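PDB 5CQF: L-lysine 6-monooxygenase from Pseudomonas syringae pv. tomato, which probably hydroxylates the side-chain amine of L-lysine in siderophore biosynthesis, as an FAD- and NADP-dependent flavoprotein monooxygenase. Local coordinates for residues A[26-30]-A[121-125]; A[86-92]-A[114-120]. All blocks are in the same frame, centred on the assembly; numbering follows the deposited sequence.

Contact 1 of 2, residues A[26-30]-A[121-125]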
ATOM      1  N   ILE A  26     -10.675 -22.348  23.238  1.00 36.59           N
ATOM      2  CA  ILE A  26     -11.835 -21.486  23.047  1.00 36.08           C
ATOM      3  C   ILE A  26     -12.496 -21.805  21.725  1.00 35.54           C
ATOM      4  O   ILE A  26     -13.734 -21.871  21.617  1.00 36.15           O
ATOM      5  CB  ILE A  26     -11.429 -20.024  23.114  1.00 36.00           C
ATOM      6  CG1 ILE A  26     -11.131 -19.650  24.561  1.00 37.31           C
ATOM      7  CG2 ILE A  26     -12.530 -19.145  22.572  1.00 37.50           C
ATOM      8  CD1 ILE A  26     -10.263 -18.441  24.711  1.00 37.82           C
ATOM      9  N   ALA A  27     -11.655 -22.029  20.722  1.00 33.95           N
ATOM     10  CA  ALA A  27     -12.136 -22.386  19.405  1.00 33.70           C
ATOM     11  C   ALA A  27     -12.937 -23.641  19.464  1.00 34.98           C
ATOM     12  O   ALA A  27     -13.935 -23.735  18.805  1.00 35.56           O
ATOM     13  CB  ALA A  27     -10.976 -22.578  18.443  1.00 32.80           C
ATOM     14  N   LEU A  28     -12.456 -24.633  20.221  1.00 37.11           N
ATOM     15  CA  LEU A  28     -13.175 -25.895  20.409  1.00 38.55           C
ATOM     16  C   LEU A  28     -14.495 -25.700  21.108  1.00 39.36           C
ATOM     17  O   LEU A  28     -15.490 -26.262  20.676  1.00 41.68           O
ATOM     18  CB  LEU A  28     -12.337 -26.871  21.220  1.00 39.27           C
ATOM     19  CG  LEU A  28     -12.937 -28.242  21.401  1.00 39.66           C
ATOM     20  CD1 LEU A  28     -13.029 -29.006  20.093  1.00 39.57           C
ATOM     21  CD2 LEU A  28     -12.081 -28.969  22.414  1.00 41.84           C
ATOM     22  N   ALA A  29     -14.506 -24.945  22.199  1.00 39.34           N
ATOM     23  CA  ALA A  29     -15.782 -24.603  22.863  1.00 41.52           C
ATOM     24  C   ALA A  29     -16.742 -23.906  21.932  1.00 41.73           C
ATOM     25  O   ALA A  29     -17.941 -24.171  21.985  1.00 41.98           O
ATOM     26  CB  ALA A  29     -15.553 -23.746  24.092  1.00 42.83           C
ATOM     27  N   CYS A  30     -16.234 -23.043  21.038  1.00 41.73           N
ATOM     28  CA  CYS A  30     -17.135 -22.389  20.094  1.00 40.86           C
ATOM     29  C   CYS A  30     -17.833 -23.400  19.196  1.00 40.89           C
ATOM     30  O   CYS A  30     -18.972 -23.219  18.862  1.00 43.60           O
ATOM     31  CB  CYS A  30     -16.417 -21.361  19.234  1.00 41.39           C
ATOM     32  SG  CYS A  30     -15.895 -19.891  20.123  1.00 41.08           S
ATOM     33  N   VAL A 121     -14.984 -13.449  23.022  1.00 38.30           N
ATOM     34  CA  VAL A 121     -15.483 -14.812  22.762  1.00 38.78           C
ATOM     35  C   VAL A 121     -15.391 -15.672  24.013  1.00 40.99           C
ATOM     36  O   VAL A 121     -16.337 -16.366  24.391  1.00 40.69           O
ATOM     37  CB  VAL A 121     -14.695 -15.565  21.668  1.00 36.99           C
ATOM     38  CG1 VAL A 121     -15.331 -16.930  21.436  1.00 37.27           C
ATOM     39  CG2 VAL A 121     -14.706 -14.799  20.368  1.00 36.71           C
ATOM     40  N   SER A 122     -14.232 -15.650  24.641  1.00 43.15           N
ATOM     41  CA  SER A 122     -14.036 -16.438  25.859  1.00 47.23           C
ATOM     42  C   SER A 122     -15.184 -16.221  26.842  1.00 49.08           C
ATOM     43  O   SER A 122     -15.857 -17.171  27.232  1.00 51.32           O
ATOM     44  CB  SER A 122     -12.684 -16.104  26.499  1.00 47.68           C
ATOM     45  OG  SER A 122     -12.551 -16.788  27.713  1.00 50.65           O
ATOM     46  N   ARG A 123     -15.446 -14.966  27.181  1.00 52.19           N
ATOM     47  CA  ARG A 123     -16.538 -14.603  28.112  1.00 57.51           C
ATOM     48  C   ARG A 123     -17.887 -15.206  27.795  1.00 55.60           C
ATOM     49  O   ARG A 123     -18.757 -15.186  28.642  1.00 59.19           O
ATOM     50  CB  ARG A 123     -16.773 -13.096  28.109  1.00 61.25           C
ATOM     51  CG  ARG A 123     -15.905 -12.321  29.062  1.00 66.59           C
ATOM     52  CD  ARG A 123     -16.322 -10.852  29.055  1.00 72.59           C
ATOM     53  NE  ARG A 123     -15.627 -10.059  28.028  1.00 75.87           N
ATOM     54  CZ  ARG A 123     -16.210  -9.315  27.074  1.00 78.28           C
ATOM     55  NH1 ARG A 123     -17.546  -9.237  26.957  1.00 81.54           N
ATOM     56  NH2 ARG A 123     -15.441  -8.636  26.217  1.00 73.87           N
ATOM     57  N   GLN A 124     -18.103 -15.623  26.554  1.00 52.12           N
ATOM     58  CA  GLN A 124     -19.391 -16.146  26.133  1.00 50.37           C
ATOM     59  C   GLN A 124     -19.427 -17.648  26.124  1.00 50.12           C
ATOM     60  O   GLN A 124     -20.515 -18.200  26.082  1.00 50.37           O
ATOM     61  CB  GLN A 124     -19.741 -15.669  24.718  1.00 50.05           C
ATOM     62  CG  GLN A 124     -20.023 -14.190  24.588  1.00 49.73           C
ATOM     63  CD  GLN A 124     -20.284 -13.813  23.160  1.00 48.17           C
ATOM     64  OE1 GLN A 124     -21.379 -14.020  22.655  1.00 48.53           O
ATOM     65  NE2 GLN A 124     -19.265 -13.284  22.484  1.00 46.92           N
ATOM     66  N   VAL A 125     -18.266 -18.313  26.136  1.00 49.39           N
ATOM     67  CA  VAL A 125     -18.217 -19.793  26.059  1.00 49.07           C
ATOM     68  C   VAL A 125     -17.434 -20.479  27.192  1.00 50.22           C
ATOM     69  O   VAL A 125     -17.086 -21.650  27.087  1.00 50.78           O
ATOM     70  CB  VAL A 125     -17.622 -20.265  24.715  1.00 47.54           C
ATOM     71  CG1 VAL A 125     -18.416 -19.711  23.552  1.00 47.86           C
ATOM     72  CG2 VAL A 125     -16.168 -19.861  24.583  1.00 45.92           C
TER
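Helix segments 26-30 and 121-125 pass each other with their axes 9.8 Å apart at closest approach and their N-to-C directions 52° apart, and the CA atoms come nearest at Ile26 with Ser122 and at Ala29 with Val125. Side chains fill the gap between the helices, and no hydrogen bond crosses it. Ile26 reaches over with both of its branches. The Ile26 CG2 methyl lies 3.7 Å from Val121 CG1, and the two side chains meet at a slant. The longer branch runs on to Ser122, where Ile26 CD1 sits 3.8 Å from Ser122 CB. The serine thus offers mainly its methylene carbon to the isoleucine.

Val121 CG1 is also the partner of Cys30, one turn after Ile26. It points away from the backbone N of Val121 (chi1 -177°), and this sets the methyl against both Ile26 CG2 and Cys30 SG. The sulfur is close, with Cys30 SG 3.3 Å from Val121 CG1. Val125 closes the other end of the contact. Val125 CG2 lies 4.0 Å from Ala29 CB and 4.2 Å from Ile26 CG2. Val125 CG1 turns instead to the sulfur, at 4.3 Å from Cys30 SG.

Every touching residue is buried. Tyr49 of strand 47-50 touches Ala29. Helix 23-37 follows strand 16-19; Gly20 and Gly22 lie in the turn between them and Gly25 in the first turn of the helix, a pattern consistent with the dinucleotide-binding turn of a Rossmann-type fold. The contact is apolar helix-helix packing that joins this first helix of the fold to helix 111-125.

Contact 2 of 2, residues A[86-92]-A[114-120]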
ATOM      1  N   ARG A  86     -22.108 -17.178  16.191  1.00 38.92           N
ATOM      2  CA  ARG A  86     -22.293 -15.919  16.860  1.00 40.79           C
ATOM      3  C   ARG A  86     -20.999 -15.343  17.438  1.00 39.14           C
ATOM      4  O   ARG A  86     -21.001 -14.208  17.919  1.00 38.79           O
ATOM      5  CB  ARG A  86     -23.417 -16.008  17.893  1.00 44.53           C
ATOM      6  CG  ARG A  86     -23.111 -16.678  19.210  1.00 48.60           C
ATOM      7  CD  ARG A  86     -24.437 -16.977  19.907  1.00 53.66           C
ATOM      8  NE  ARG A  86     -24.261 -17.553  21.234  1.00 57.80           N
ATOM      9  CZ  ARG A  86     -24.104 -18.851  21.498  1.00 59.88           C
ATOM     10  NH1 ARG A  86     -24.066 -19.766  20.528  1.00 61.71           N
ATOM     11  NH2 ARG A  86     -23.950 -19.238  22.752  1.00 61.08           N
ATOM     12  N   PHE A  87     -19.891 -16.077  17.290  1.00 37.84           N
ATOM     13  CA  PHE A  87     -18.565 -15.652  17.768  1.00 36.93           C
ATOM     14  C   PHE A  87     -17.613 -15.117  16.693  1.00 34.48           C
ATOM     15  O   PHE A  87     -16.436 -14.912  16.948  1.00 33.89           O
ATOM     16  CB  PHE A  87     -17.941 -16.807  18.515  1.00 37.64           C
ATOM     17  CG  PHE A  87     -18.909 -17.483  19.441  1.00 40.02           C
ATOM     18  CD1 PHE A  87     -19.388 -16.810  20.567  1.00 42.16           C
ATOM     19  CD2 PHE A  87     -19.376 -18.753  19.172  1.00 40.82           C
ATOM     20  CE1 PHE A  87     -20.294 -17.409  21.431  1.00 43.30           C
ATOM     21  CE2 PHE A  87     -20.277 -19.360  20.025  1.00 42.58           C
ATOM     22  CZ  PHE A  87     -20.739 -18.687  21.154  1.00 43.76           C
ATOM     23  N   SER A  88     -18.146 -14.835  15.514  1.00 34.15           N
ATOM     24  CA  SER A  88     -17.365 -14.259  14.428  1.00 32.82           C
ATOM     25  C   SER A  88     -16.879 -12.851  14.753  1.00 32.63           C
ATOM     26  O   SER A  88     -17.447 -12.174  15.579  1.00 33.10           O
ATOM     27  CB  SER A  88     -18.193 -14.254  13.147  1.00 32.93           C
ATOM     28  OG  SER A  88     -19.222 -13.285  13.218  1.00 34.24           O
ATOM     29  N   PHE A  89     -15.801 -12.428  14.105  1.00 32.18           N
ATOM     30  CA  PHE A  89     -15.249 -11.115  14.298  1.00 31.94           C
ATOM     31  C   PHE A  89     -16.230 -10.058  13.793  1.00 32.73           C
ATOM     32  O   PHE A  89     -16.296  -8.983  14.335  1.00 34.52           O
ATOM     33  CB  PHE A  89     -13.941 -11.004  13.523  1.00 31.90           C
ATOM     34  CG  PHE A  89     -13.114  -9.802  13.884  1.00 31.34           C
ATOM     35  CD1 PHE A  89     -12.316  -9.817  14.996  1.00 31.37           C
ATOM     36  CD2 PHE A  89     -13.144  -8.678  13.125  1.00 32.08           C
ATOM     37  CE1 PHE A  89     -11.561  -8.736  15.348  1.00 30.49           C
ATOM     38  CE2 PHE A  89     -12.368  -7.578  13.447  1.00 32.01           C
ATOM     39  CZ  PHE A  89     -11.571  -7.619  14.577  1.00 31.62           C
ATOM     40  N   ALA A  90     -16.972 -10.355  12.737  1.00 33.31           N
ATOM     41  CA  ALA A  90     -18.026  -9.468  12.277  1.00 34.25           C
ATOM     42  C   ALA A  90     -19.080  -9.229  13.367  1.00 34.95           C
ATOM     43  O   ALA A  90     -19.455  -8.099  13.603  1.00 35.19           O
ATOM     44  CB  ALA A  90     -18.664 -10.019  11.035  1.00 35.37           C
HETATM   45  N   MSE A  91     -19.527 -10.274  14.049  1.00 35.35           N
HETATM   46  CA  MSE A  91     -20.408 -10.111  15.200  1.00 36.70           C
HETATM   47  C   MSE A  91     -19.763  -9.358  16.326  1.00 36.33           C
HETATM   48  O   MSE A  91     -20.420  -8.611  17.039  1.00 37.20           O
HETATM   49  CB  MSE A  91     -20.810 -11.448  15.799  1.00 39.74           C
HETATM   50  CG  MSE A  91     -21.808 -12.189  14.942  1.00 43.43           C
HETATM   51 SE   MSE A  91     -23.619 -11.383  15.087  1.00 56.03          SE
HETATM   52  CE  MSE A  91     -24.183 -12.029  16.867  1.00 51.92           C
ATOM     53  N   TYR A  92     -18.473  -9.572  16.553  1.00 34.43           N
ATOM     54  CA  TYR A  92     -17.741  -8.754  17.523  1.00 34.28           C
ATOM     55  C   TYR A  92     -17.747  -7.288  17.146  1.00 34.35           C
ATOM     56  O   TYR A  92     -17.993  -6.442  17.985  1.00 36.50           O
ATOM     57  CB  TYR A  92     -16.292  -9.246  17.660  1.00 33.34           C
ATOM     58  CG  TYR A  92     -15.358  -8.321  18.341  1.00 31.43           C
ATOM     59  CD1 TYR A  92     -15.417  -8.115  19.691  1.00 32.15           C
ATOM     60  CD2 TYR A  92     -14.402  -7.672  17.624  1.00 31.18           C
ATOM     61  CE1 TYR A  92     -14.538  -7.268  20.318  1.00 32.55           C
ATOM     62  CE2 TYR A  92     -13.510  -6.826  18.225  1.00 31.38           C
ATOM     63  CZ  TYR A  92     -13.572  -6.635  19.574  1.00 33.13           C
ATOM     64  OH  TYR A  92     -12.646  -5.781  20.129  1.00 34.85           O
ATOM     65  N   TRP A 114      -7.348  -8.099  18.381  1.00 33.98           N
ATOM     66  CA  TRP A 114      -7.557  -9.557  18.417  1.00 34.03           C
ATOM     67  C   TRP A 114      -7.619 -10.116  19.842  1.00 35.91           C
ATOM     68  O   TRP A 114      -8.420 -11.009  20.113  1.00 35.69           O
ATOM     69  CB  TRP A 114      -6.465 -10.293  17.645  1.00 33.74           C
ATOM     70  CG  TRP A 114      -6.584 -10.202  16.180  1.00 33.08           C
ATOM     71  CD1 TRP A 114      -5.777  -9.506  15.320  1.00 34.23           C
ATOM     72  CD2 TRP A 114      -7.570 -10.819  15.383  1.00 33.10           C
ATOM     73  NE1 TRP A 114      -6.201  -9.677  14.027  1.00 33.91           N
ATOM     74  CE2 TRP A 114      -7.302 -10.488  14.051  1.00 33.20           C
ATOM     75  CE3 TRP A 114      -8.658 -11.636  15.668  1.00 34.65           C
ATOM     76  CZ2 TRP A 114      -8.088 -10.915  13.032  1.00 34.92           C
ATOM     77  CZ3 TRP A 114      -9.441 -12.046  14.654  1.00 34.26           C
ATOM     78  CH2 TRP A 114      -9.168 -11.699  13.366  1.00 35.45           C
ATOM     79  N   SER A 115      -6.797  -9.590  20.754  1.00 37.87           N
ATOM     80  CA  SER A 115      -6.908  -9.937  22.188  1.00 40.99           C
ATOM     81  C   SER A 115      -8.278  -9.643  22.756  1.00 39.71           C
ATOM     82  O   SER A 115      -8.902 -10.513  23.390  1.00 40.29           O
ATOM     83  CB  SER A 115      -5.895  -9.158  23.045  1.00 44.10           C
ATOM     84  OG  SER A 115      -4.590  -9.579  22.717  1.00 50.02           O
ATOM     85  N   ASP A 116      -8.734  -8.409  22.551  1.00 38.12           N
ATOM     86  CA  ASP A 116     -10.066  -8.012  22.991  1.00 37.94           C
ATOM     87  C   ASP A 116     -11.142  -8.922  22.430  1.00 36.47           C
ATOM     88  O   ASP A 116     -12.036  -9.379  23.160  1.00 36.66           O
ATOM     89  CB  ASP A 116     -10.363  -6.571  22.592  1.00 39.11           C
ATOM     90  CG  ASP A 116     -11.594  -6.025  23.299  1.00 40.51           C
ATOM     91  OD1 ASP A 116     -11.519  -5.849  24.523  1.00 43.38           O
ATOM     92  OD2 ASP A 116     -12.635  -5.788  22.664  1.00 40.85           O
ATOM     93  N   TYR A 117     -11.051  -9.201  21.131  1.00 35.17           N
ATOM     94  CA  TYR A 117     -11.969 -10.160  20.495  1.00 34.54           C
ATOM     95  C   TYR A 117     -11.947 -11.472  21.228  1.00 35.91           C
ATOM     96  O   TYR A 117     -12.965 -12.053  21.549  1.00 35.27           O
ATOM     97  CB  TYR A 117     -11.583 -10.373  19.025  1.00 33.64           C
ATOM     98  CG  TYR A 117     -12.204 -11.592  18.351  1.00 32.79           C
ATOM     99  CD1 TYR A 117     -13.569 -11.666  18.095  1.00 32.41           C
ATOM    100  CD2 TYR A 117     -11.400 -12.672  17.949  1.00 32.43           C
ATOM    101  CE1 TYR A 117     -14.117 -12.784  17.476  1.00 32.66           C
ATOM    102  CE2 TYR A 117     -11.937 -13.780  17.326  1.00 30.72           C
ATOM    103  CZ  TYR A 117     -13.278 -13.838  17.093  1.00 31.68           C
ATOM    104  OH  TYR A 117     -13.784 -14.951  16.498  1.00 32.13           O
ATOM    105  N   LEU A 118     -10.746 -11.938  21.502  1.00 37.54           N
ATOM    106  CA  LEU A 118     -10.575 -13.226  22.114  1.00 38.80           C
ATOM    107  C   LEU A 118     -11.190 -13.270  23.512  1.00 38.14           C
ATOM    108  O   LEU A 118     -11.839 -14.249  23.889  1.00 38.33           O
ATOM    109  CB  LEU A 118      -9.085 -13.531  22.139  1.00 40.97           C
ATOM    110  CG  LEU A 118      -8.742 -14.749  22.952  1.00 44.18           C
ATOM    111  CD1 LEU A 118      -8.995 -15.974  22.104  1.00 44.62           C
ATOM    112  CD2 LEU A 118      -7.293 -14.662  23.395  1.00 48.31           C
ATOM    113  N   GLY A 119     -11.007 -12.218  24.294  1.00 38.54           N
ATOM    114  CA  GLY A 119     -11.732 -12.097  25.592  1.00 38.16           C
ATOM    115  C   GLY A 119     -13.237 -12.027  25.372  1.00 38.79           C
ATOM    116  O   GLY A 119     -14.016 -12.568  26.139  1.00 40.18           O
ATOM    117  N   TRP A 120     -13.666 -11.381  24.297  1.00 37.37           N
ATOM    118  CA  TRP A 120     -15.086 -11.251  24.049  1.00 38.23           C
ATOM    119  C   TRP A 120     -15.705 -12.599  23.735  1.00 38.88           C
ATOM    120  O   TRP A 120     -16.839 -12.879  24.134  1.00 41.29           O
ATOM    121  CB  TRP A 120     -15.310 -10.223  22.937  1.00 37.60           C
ATOM    122  CG  TRP A 120     -16.696 -10.056  22.423  1.00 38.57           C
ATOM    123  CD1 TRP A 120     -17.620  -9.123  22.836  1.00 39.72           C
ATOM    124  CD2 TRP A 120     -17.298 -10.738  21.313  1.00 37.76           C
ATOM    125  NE1 TRP A 120     -18.761  -9.230  22.083  1.00 39.25           N
ATOM    126  CE2 TRP A 120     -18.596 -10.218  21.154  1.00 37.65           C
ATOM    127  CE3 TRP A 120     -16.873 -11.758  20.455  1.00 36.35           C
ATOM    128  CZ2 TRP A 120     -19.476 -10.686  20.175  1.00 37.46           C
ATOM    129  CZ3 TRP A 120     -17.752 -12.226  19.493  1.00 35.51           C
ATOM    130  CH2 TRP A 120     -19.035 -11.692  19.361  1.00 36.33           C
TER
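An aromatic cluster of Phe89, Tyr92, Trp114, Tyr117 and Trp120 joins the start of helix 89-96, with the loop before it, to helix 111-125. The Tyr92 ring meets both Tyr117 and Trp120. It turns its edge to the face of Trp120 in a T-shaped pair, and Tyr92 CD1 is 3.6 Å from Trp120 CG. The backbone of Tyr92 uses the indole too, since its CA stands 3.8 Å from the centroid of the six-membered ring in a CH-pi contact. Tyr117 approaches Tyr92 in an offset edge-to-face pair, the edge of Tyr117 toward the face of Tyr92. The CA of Tyr117 also lies over the face of the Tyr92 ring.

Phe89 CG is directed away from the backbone N (chi1 -167°), which brings the ring into contact with both Tyr117 and Trp114. Its edge points at the face of Tyr117, with centroids 5.3 Å apart. Against Trp114 it is tilted, the planes 39° apart and Phe89 CD1 3.7 Å from Trp114 CZ3.

Two hydroxyls tie the cluster down. Tyr117 OH donates to Phe87 O at 2.7 Å, arriving 16° out of the carbonyl plane. Tyr92 OH donates to Asp116 OD2 at 2.5 Å, using the anti lone pair of the carboxylate. Arg98 also bonds to Tyr92 OH. The indole nitrogen of Trp120 is bonded to Asp95. Ser88 is the N-cap of helix 89-96, and its OG accepts from Met91 N at 3.1 Å.

Among the polar ends of the rings, Tyr92 OH, Tyr117 OH and the indole nitrogen of Trp120 all have hydrogen-bond partners. The bond from Tyr117 holds the carbonyl of the loop just before the helix start. The Tyr92 hydroxyl joins Asp116 to Arg98, and accepting this bond is consistent with a negatively charged Asp116.

Contacts 1 and 2 use successive parts of helix 111-125, and their centres are 10 Å apart. Contact 2 is nested along the chain inside the loop closed by contact 1. Phe87 bridges them: its CZ is 3.5 Å from Val125 CG1, and its CD2 is 3.8 Å from Cys30 SG. A second join lies between Ile26 CD1 and Leu118 CD1, also 3.8 Å apart. Helix 111-125 therefore packs on helix 23-37 through 121-125 and on the 86-92 segment through its aromatic residues. Ile26 of contact 1 also touches the glycine-rich pattern of Gly20, Gly22 and Gly25, which probably forms the FAD-binding turn as in related flavoproteins.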